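Local atomic coordinates of 3-hydroxyacyl-CoA dehydrogenase (Archaeoglobus fulgidus, PDB entry 1ZEJ), a protein that probably acts as an NAD-dependent dehydrogenase of the 3-hydroxyacyl-CoA dehydrogenase family, oxidising the hydroxyl group of its substrate. Residues 75-89 against 101-115. Sequence-based numbering, arbitrary orientation. Where two conformers were deposited one is given.
Sequences DIVMEAVFEDLNTKV and APLCSNTSVISVDDI
The carboxylate of Glu-83 fits like a peg among the backbone N-H groups of the loop 108-110: OE2 is met by Ile-110 N (3.0 Å) nearly along its C-O axis and by Val-109 N from above the carboxylate plane. OE1 takes a longer, weak bond from Ser-108 N. With CG anti to the backbone N (chi1 -167°) and a bend at chi2, the side chain runs alongside that of Ile-110, the two pointing opposite ways, CG lying 3.8 Å from Ile-110 CG1. On the helix side, Leu-85 CD1 rests where Asp-114 CB and Ile-115 CG1 adjoin, 3.7 Å from the latter, while Ile-115 CD1 leans against Lys-88 CD. Strands 76-79 and 103-105 run parallel as neighbours in a Rossmann-type sheet, joined by the beta-alpha-beta crossover through helix 85-96; Glu-83, Lys-88 and Ser-108 are predicted NAD(+)-binding residues. On one face Leu-103 CD2 lies beside Val-77 CB (3.8 Å), and Val-95 of the crossover helix touches both side chains. On the other, Cys-104 CB packs against the selenium of Met-78 (selenomethionine), which Phe-159 of helix 150-162 also touches. Where the strands end, Lys-88 curls inward at chi4 (-89°), bringing NZ to Asn-106 O (2.8 Å) and into a salt bridge with Glu-79 OE2 (2.7 Å). Ser-105 OG approaches the other oxygen of Glu-79, OE1, at a doubtfully short 2.5 Å.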
ATOM      1  N   ASP A  75      -5.703  16.276  32.021  1.00 29.20           N
ATOM      2  CA  ASP A  75      -4.278  16.163  31.808  1.00 29.47           C
ATOM      3  C   ASP A  75      -3.892  16.389  30.342  1.00 29.39           C
ATOM      4  O   ASP A  75      -2.725  16.636  30.029  1.00 28.27           O
ATOM      5  CB  ASP A  75      -3.864  14.771  32.224  1.00 30.32           C
ATOM      6  CG  ASP A  75      -4.158  14.498  33.653  1.00 32.30           C
ATOM      7  OD1 ASP A  75      -3.520  15.160  34.486  1.00 36.84           O
ATOM      8  OD2 ASP A  75      -5.031  13.670  33.953  1.00 28.35           O
ATOM      9  N   ILE A  76      -4.872  16.245  29.451  1.00 28.03           N
ATOM     10  CA  ILE A  76      -4.688  16.344  28.018  1.00 28.98           C
ATOM     11  C   ILE A  76      -6.057  16.751  27.442  1.00 28.73           C
ATOM     12  O   ILE A  76      -7.122  16.326  27.953  1.00 27.24           O
ATOM     13  CB  ILE A  76      -4.352  14.978  27.326  0.50 29.30           C
ATOM     14  CG1 ILE A  76      -2.999  14.404  27.764  0.50 30.28           C
ATOM     15  CG2 ILE A  76      -4.368  15.156  25.813  0.50 28.91           C
ATOM     16  CD1 ILE A  76      -2.597  13.031  27.037  0.50 30.69           C
ATOM     17  N   VAL A  77      -6.046  17.648  26.467  1.00 29.12           N
ATOM     18  CA  VAL A  77      -7.242  18.008  25.715  1.00 30.69           C
ATOM     19  C   VAL A  77      -7.105  17.526  24.268  1.00 31.41           C
ATOM     20  O   VAL A  77      -6.065  17.745  23.604  1.00 30.89           O
ATOM     21  CB  VAL A  77      -7.476  19.489  25.705  1.00 31.05           C
ATOM     22  CG1 VAL A  77      -8.768  19.859  24.890  1.00 32.83           C
ATOM     23  CG2 VAL A  77      -7.521  20.003  27.126  1.00 31.64           C
HETATM   24  N   MSE A  78      -8.139  16.833  23.803  1.00 31.40           N
HETATM   25  CA  MSE A  78      -8.245  16.394  22.381  1.00 33.25           C
HETATM   26  C   MSE A  78      -9.397  17.164  21.755  1.00 32.81           C
HETATM   27  O   MSE A  78     -10.522  17.142  22.263  1.00 32.56           O
HETATM   28  CB  MSE A  78      -8.545  14.910  22.297  1.00 33.58           C
HETATM   29  CG  MSE A  78      -7.583  14.044  23.099  1.00 39.44           C
HETATM   30 SE   MSE A  78      -6.282  13.291  21.900  1.00 45.11          SE
HETATM   31  CE  MSE A  78      -5.051  12.327  23.173  1.00 42.99           C
ATOM     32  N   GLU A  79      -9.124  17.853  20.658  1.00 32.35           N
ATOM     33  CA  GLU A  79     -10.128  18.619  19.941  1.00 32.21           C
ATOM     34  C   GLU A  79     -10.478  17.931  18.610  1.00 31.20           C
ATOM     35  O   GLU A  79      -9.596  17.593  17.825  1.00 31.11           O
ATOM     36  CB  GLU A  79      -9.652  20.069  19.776  1.00 32.76           C
ATOM     37  CG  GLU A  79     -10.480  20.874  18.781  1.00 33.76           C
ATOM     38  CD  GLU A  79     -10.118  20.603  17.343  1.00 35.68           C
ATOM     39  OE1 GLU A  79      -8.969  20.870  16.982  1.00 38.95           O
ATOM     40  OE2 GLU A  79     -10.977  20.131  16.560  1.00 34.84           O
ATOM     41  N   ALA A  80     -11.765  17.649  18.395  1.00 32.38           N
ATOM     42  CA  ALA A  80     -12.218  17.028  17.169  1.00 32.16           C
ATOM     43  C   ALA A  80     -13.450  17.725  16.639  1.00 33.30           C
ATOM     44  O   ALA A  80     -14.480  17.080  16.457  1.00 33.80           O
ATOM     45  CB  ALA A  80     -12.517  15.554  17.412  1.00 32.85           C
ATOM     46  N   VAL A  81     -13.358  19.027  16.368  1.00 34.02           N
ATOM     47  CA  VAL A  81     -14.507  19.785  15.875  1.00 34.77           C
ATOM     48  C   VAL A  81     -14.439  19.877  14.346  1.00 35.61           C
ATOM     49  O   VAL A  81     -13.533  19.319  13.728  1.00 34.38           O
ATOM     50  CB  VAL A  81     -14.607  21.189  16.525  1.00 35.77           C
ATOM     51  CG1 VAL A  81     -14.704  21.077  18.034  1.00 35.61           C
ATOM     52  CG2 VAL A  81     -13.421  22.102  16.155  1.00 36.80           C
ATOM     53  N   PHE A  82     -15.396  20.576  13.748  1.00 36.01           N
ATOM     54  CA  PHE A  82     -15.414  20.748  12.286  1.00 37.57           C
ATOM     55  C   PHE A  82     -14.042  21.130  11.690  1.00 36.70           C
ATOM     56  O   PHE A  82     -13.305  21.930  12.258  1.00 34.84           O
ATOM     57  CB  PHE A  82     -16.498  21.755  11.872  1.00 38.77           C
ATOM     58  CG  PHE A  82     -16.735  21.783  10.398  1.00 40.82           C
ATOM     59  CD1 PHE A  82     -17.569  20.848   9.800  1.00 43.69           C
ATOM     60  CD2 PHE A  82     -16.098  22.712   9.605  1.00 43.20           C
ATOM     61  CE1 PHE A  82     -17.791  20.855   8.416  1.00 44.74           C
ATOM     62  CE2 PHE A  82     -16.293  22.737   8.227  1.00 43.56           C
ATOM     63  CZ  PHE A  82     -17.141  21.798   7.624  1.00 44.04           C
ATOM     64  N   GLU A  83     -13.714  20.495  10.574  1.00 37.56           N
ATOM     65  CA  GLU A  83     -12.464  20.690   9.847  1.00 37.57           C
ATOM     66  C   GLU A  83     -12.410  22.064   9.131  1.00 36.21           C
ATOM     67  O   GLU A  83     -12.609  22.145   7.907  1.00 35.36           O
ATOM     68  CB  GLU A  83     -12.316  19.581   8.774  1.00 38.31           C
ATOM     69  CG  GLU A  83     -10.894  19.487   8.143  1.00 41.08           C
ATOM     70  CD  GLU A  83      -9.846  18.902   9.126  1.00 47.18           C
ATOM     71  OE1 GLU A  83     -10.250  18.368  10.193  1.00 50.43           O
ATOM     72  OE2 GLU A  83      -8.626  18.972   8.838  1.00 49.26           O
ATOM     73  N   ASP A  84     -12.151  23.111   9.904  1.00 33.39           N
ATOM     74  CA  ASP A  84     -12.115  24.480   9.422  1.00 32.86           C
ATOM     75  C   ASP A  84     -11.116  25.225  10.311  1.00 31.81           C
ATOM     76  O   ASP A  84     -11.203  25.100  11.524  1.00 31.22           O
ATOM     77  CB  ASP A  84     -13.499  25.088   9.598  1.00 33.42           C
ATOM     78  CG  ASP A  84     -13.550  26.537   9.244  1.00 35.95           C
ATOM     79  OD1 ASP A  84     -13.315  26.873   8.063  1.00 37.80           O
ATOM     80  OD2 ASP A  84     -13.829  27.338  10.154  1.00 39.18           O
ATOM     81  N   LEU A  85     -10.190  25.982   9.723  1.00 30.31           N
ATOM     82  CA  LEU A  85      -9.149  26.683  10.497  1.00 30.95           C
ATOM     83  C   LEU A  85      -9.707  27.597  11.589  1.00 30.33           C
ATOM     84  O   LEU A  85      -9.332  27.470  12.761  1.00 29.17           O
ATOM     85  CB  LEU A  85      -8.226  27.497   9.585  1.00 31.30           C
ATOM     86  CG  LEU A  85      -7.109  28.321  10.259  1.00 30.47           C
ATOM     87  CD1 LEU A  85      -6.146  27.458  11.046  1.00 30.32           C
ATOM     88  CD2 LEU A  85      -6.343  29.102   9.202  1.00 31.21           C
ATOM     89  N   ASN A  86     -10.599  28.509  11.229  1.00 30.26           N
ATOM     90  CA  ASN A  86     -11.107  29.470  12.208  1.00 31.21           C
ATOM     91  C   ASN A  86     -11.892  28.808  13.360  1.00 31.39           C
ATOM     92  O   ASN A  86     -11.815  29.254  14.520  1.00 30.50           O
ATOM     93  CB  ASN A  86     -11.967  30.562  11.547  1.00 32.09           C
ATOM     94  CG  ASN A  86     -11.209  31.361  10.507  1.00 34.50           C
ATOM     95  OD1 ASN A  86     -11.820  31.985   9.630  1.00 40.16           O
ATOM     96  ND2 ASN A  86      -9.879  31.354  10.589  1.00 36.30           N
ATOM     97  N   THR A  87     -12.633  27.742  13.050  1.00 31.19           N
ATOM     98  CA  THR A  87     -13.401  27.025  14.079  1.00 31.07           C
ATOM     99  C   THR A  87     -12.447  26.361  15.065  1.00 31.03           C
ATOM    100  O   THR A  87     -12.643  26.448  16.286  1.00 31.58           O
ATOM    101  CB  THR A  87     -14.317  25.949  13.490  1.00 31.35           C
ATOM    102  OG1 THR A  87     -15.183  26.515  12.487  1.00 30.93           O
ATOM    103  CG2 THR A  87     -15.166  25.309  14.589  1.00 33.76           C
ATOM    104  N   LYS A  88     -11.424  25.702  14.552  1.00 30.12           N
ATOM    105  CA  LYS A  88     -10.447  25.033  15.422  1.00 31.80           C
ATOM    106  C   LYS A  88      -9.683  26.039  16.268  1.00 30.88           C
ATOM    107  O   LYS A  88      -9.546  25.858  17.475  1.00 29.11           O
ATOM    108  CB  LYS A  88      -9.468  24.159  14.611  1.00 31.59           C
ATOM    109  CG  LYS A  88     -10.162  22.920  14.036  1.00 32.43           C
ATOM    110  CD  LYS A  88      -9.198  21.944  13.388  1.00 32.84           C
ATOM    111  CE  LYS A  88      -9.891  20.607  13.018  1.00 32.11           C
ATOM    112  NZ  LYS A  88      -9.822  19.616  14.166  1.00 35.86           N
ATOM    113  N   VAL A  89      -9.231  27.119  15.626  1.00 29.44           N
ATOM    114  CA  VAL A  89      -8.516  28.177  16.333  1.00 28.83           C
ATOM    115  C   VAL A  89      -9.386  28.744  17.469  1.00 29.42           C
ATOM    116  O   VAL A  89      -8.923  28.914  18.594  1.00 27.90           O
ATOM    117  CB  VAL A  89      -8.056  29.254  15.339  1.00 28.61           C
ATOM    118  CG1 VAL A  89      -7.616  30.579  16.039  1.00 28.70           C
ATOM    119  CG2 VAL A  89      -6.956  28.690  14.515  1.00 26.61           C
ATOM    120  N   ALA A 101      -2.311  22.124  29.958  1.00 32.78           N
ATOM    121  CA  ALA A 101      -2.185  20.774  29.434  1.00 33.10           C
ATOM    122  C   ALA A 101      -1.872  20.773  27.949  1.00 31.83           C
ATOM    123  O   ALA A 101      -2.224  21.727  27.242  1.00 31.00           O
ATOM    124  CB  ALA A 101      -3.465  20.002  29.659  1.00 33.55           C
ATOM    125  N   PRO A 102      -1.286  19.674  27.452  1.00 32.27           N
ATOM    126  CA  PRO A 102      -1.154  19.523  25.999  1.00 31.41           C
ATOM    127  C   PRO A 102      -2.520  19.595  25.332  1.00 31.25           C
ATOM    128  O   PRO A 102      -3.521  19.047  25.851  1.00 30.85           O
ATOM    129  CB  PRO A 102      -0.545  18.130  25.851  1.00 31.42           C
ATOM    130  CG  PRO A 102       0.147  17.876  27.041  1.00 33.04           C
ATOM    131  CD  PRO A 102      -0.686  18.522  28.150  1.00 32.54           C
ATOM    132  N   LEU A 103      -2.554  20.282  24.207  1.00 31.10           N
ATOM    133  CA  LEU A 103      -3.745  20.450  23.392  1.00 31.08           C
ATOM    134  C   LEU A 103      -3.515  19.772  22.059  1.00 30.80           C
ATOM    135  O   LEU A 103      -2.540  20.063  21.383  1.00 28.32           O
ATOM    136  CB  LEU A 103      -4.011  21.926  23.122  1.00 31.34           C
ATOM    137  CG  LEU A 103      -4.077  22.881  24.305  1.00 34.05           C
ATOM    138  CD1 LEU A 103      -4.328  24.297  23.779  1.00 33.15           C
ATOM    139  CD2 LEU A 103      -5.159  22.439  25.228  1.00 34.49           C
ATOM    140  N   CYS A 104      -4.425  18.890  21.674  1.00 29.61           N
ATOM    141  CA  CYS A 104      -4.196  17.971  20.566  1.00 30.92           C
ATOM    142  C   CYS A 104      -5.347  18.084  19.582  1.00 33.74           C
ATOM    143  O   CYS A 104      -6.401  17.568  19.880  1.00 37.78           O
ATOM    144  CB  CYS A 104      -4.177  16.545  21.088  1.00 30.38           C
ATOM    145  SG  CYS A 104      -2.940  16.206  22.305  1.00 34.11           S
ATOM    146  N   SER A 105      -5.155  18.646  18.396  1.00 32.07           N
ATOM    147  CA  SER A 105      -6.222  18.713  17.404  1.00 33.38           C
ATOM    148  C   SER A 105      -6.237  17.448  16.499  1.00 33.49           C
ATOM    149  O   SER A 105      -5.208  17.079  15.943  1.00 31.17           O
ATOM    150  CB  SER A 105      -6.077  19.990  16.583  1.00 32.51           C
ATOM    151  OG  SER A 105      -7.076  20.045  15.580  1.00 36.51           O
ATOM    152  N   ASN A 106      -7.378  16.775  16.391  1.00 35.76           N
ATOM    153  CA  ASN A 106      -7.554  15.699  15.403  1.00 38.32           C
ATOM    154  C   ASN A 106      -7.814  16.431  14.106  1.00 41.88           C
ATOM    155  O   ASN A 106      -8.912  16.945  13.866  1.00 44.95           O
ATOM    156  CB  ASN A 106      -8.733  14.773  15.749  1.00 39.09           C
ATOM    157  CG  ASN A 106      -8.915  13.594  14.725  1.00 39.55           C
ATOM    158  OD1 ASN A 106      -7.988  12.786  14.435  1.00 39.95           O
ATOM    159  ND2 ASN A 106     -10.130  13.482  14.209  1.00 45.73           N
ATOM    160  N   THR A 107      -6.794  16.578  13.308  1.00 45.52           N
ATOM    161  CA  THR A 107      -6.924  17.410  12.128  1.00 49.34           C
ATOM    162  C   THR A 107      -6.663  16.461  10.968  1.00 50.32           C
ATOM    163  O   THR A 107      -5.665  15.749  10.973  1.00 52.77           O
ATOM    164  CB  THR A 107      -6.022  18.737  12.202  1.00 49.60           C
ATOM    165  OG1 THR A 107      -5.954  19.371  10.918  1.00 56.23           O
ATOM    166  CG2 THR A 107      -4.620  18.481  12.709  1.00 51.27           C
ATOM    167  N   SER A 108      -7.609  16.390  10.039  1.00 50.66           N
ATOM    168  CA  SER A 108      -7.466  15.566   8.828  1.00 50.98           C
ATOM    169  C   SER A 108      -6.419  16.149   7.891  1.00 49.41           C
ATOM    170  O   SER A 108      -5.466  15.478   7.535  1.00 49.95           O
ATOM    171  CB  SER A 108      -8.797  15.451   8.068  1.00 51.43           C
ATOM    172  OG  SER A 108      -9.614  14.401   8.564  1.00 55.54           O
ATOM    173  N   VAL A 109      -6.638  17.386   7.454  1.00 47.17           N
ATOM    174  CA  VAL A 109      -5.724  18.027   6.529  1.00 45.60           C
ATOM    175  C   VAL A 109      -5.374  19.480   6.860  1.00 42.81           C
ATOM    176  O   VAL A 109      -4.452  20.006   6.241  1.00 42.31           O
ATOM    177  CB  VAL A 109      -6.257  18.025   5.093  1.00 45.72           C
ATOM    178  CG1 VAL A 109      -6.449  16.579   4.585  1.00 47.72           C
ATOM    179  CG2 VAL A 109      -7.555  18.836   4.983  1.00 47.41           C
ATOM    180  N   ILE A 110      -6.130  20.127   7.755  1.00 38.89           N
ATOM    181  CA  ILE A 110      -5.853  21.510   8.128  1.00 37.17           C
ATOM    182  C   ILE A 110      -4.458  21.513   8.750  1.00 34.55           C
ATOM    183  O   ILE A 110      -4.165  20.687   9.611  1.00 32.13           O
ATOM    184  CB  ILE A 110      -6.884  22.083   9.129  1.00 38.00           C
ATOM    185  CG1 ILE A 110      -8.284  22.178   8.488  1.00 37.96           C
ATOM    186  CG2 ILE A 110      -6.481  23.503   9.606  1.00 37.46           C
ATOM    187  CD1 ILE A 110      -8.437  23.295   7.493  1.00 38.28           C
ATOM    188  N   SER A 111      -3.614  22.411   8.261  1.00 31.96           N
ATOM    189  CA  SER A 111      -2.219  22.524   8.700  1.00 30.99           C
ATOM    190  C   SER A 111      -2.064  22.832  10.205  1.00 29.90           C
ATOM    191  O   SER A 111      -2.618  23.812  10.710  1.00 27.61           O
ATOM    192  CB  SER A 111      -1.582  23.637   7.861  1.00 31.22           C
ATOM    193  OG  SER A 111      -0.358  24.089   8.364  1.00 30.54           O
ATOM    194  N   VAL A 112      -1.296  22.018  10.919  1.00 30.18           N
ATOM    195  CA  VAL A 112      -1.040  22.258  12.331  1.00 29.43           C
ATOM    196  C   VAL A 112      -0.238  23.525  12.553  1.00 28.59           C
ATOM    197  O   VAL A 112      -0.429  24.216  13.585  1.00 27.81           O
ATOM    198  CB  VAL A 112      -0.354  21.054  13.062  1.00 29.70           C
ATOM    199  CG1 VAL A 112      -1.281  19.842  13.016  1.00 34.00           C
ATOM    200  CG2 VAL A 112       1.037  20.730  12.455  1.00 31.96           C
ATOM    201  N   ASP A 113       0.631  23.851  11.601  1.00 27.91           N
ATOM    202  CA  ASP A 113       1.379  25.106  11.688  1.00 29.01           C
ATOM    203  C   ASP A 113       0.448  26.315  11.539  1.00 28.80           C
ATOM    204  O   ASP A 113       0.609  27.318  12.246  1.00 28.38           O
ATOM    205  CB  ASP A 113       2.518  25.142  10.679  1.00 29.74           C
ATOM    206  CG  ASP A 113       3.705  24.278  11.132  1.00 31.65           C
ATOM    207  OD1 ASP A 113       4.555  24.787  11.841  1.00 34.06           O
ATOM    208  OD2 ASP A 113       3.768  23.111  10.772  1.00 35.74           O
ATOM    209  N   ASP A 114      -0.550  26.225  10.663  1.00 28.21           N
ATOM    210  CA  ASP A 114      -1.473  27.366  10.505  1.00 27.69           C
ATOM    211  C   ASP A 114      -2.324  27.567  11.774  1.00 27.30           C
ATOM    212  O   ASP A 114      -2.628  28.699  12.188  1.00 26.72           O
ATOM    213  CB  ASP A 114      -2.375  27.200   9.296  1.00 28.03           C
ATOM    214  CG  ASP A 114      -1.659  27.374   7.994  1.00 29.76           C
ATOM    215  OD1 ASP A 114      -0.437  27.679   7.928  1.00 30.50           O
ATOM    216  OD2 ASP A 114      -2.350  27.182   7.000  1.00 31.19           O
ATOM    217  N   ILE A 115      -2.730  26.465  12.399  1.00 27.22           N
ATOM    218  CA  ILE A 115      -3.400  26.543  13.683  1.00 27.49           C
ATOM    219  C   ILE A 115      -2.473  27.106  14.780  1.00 27.84           C
ATOM    220  O   ILE A 115      -2.817  28.085  15.469  1.00 28.65           O
ATOM    221  CB  ILE A 115      -3.941  25.166  14.133  1.00 27.02           C
ATOM    222  CG1 ILE A 115      -5.046  24.702  13.197  1.00 28.66           C
ATOM    223  CG2 ILE A 115      -4.461  25.240  15.563  1.00 26.52           C
ATOM    224  CD1 ILE A 115      -5.367  23.216  13.339  1.00 28.92           C
TER
HETATM  225  O   HOH W   1     -11.663  17.492  13.349  1.00 55.17           O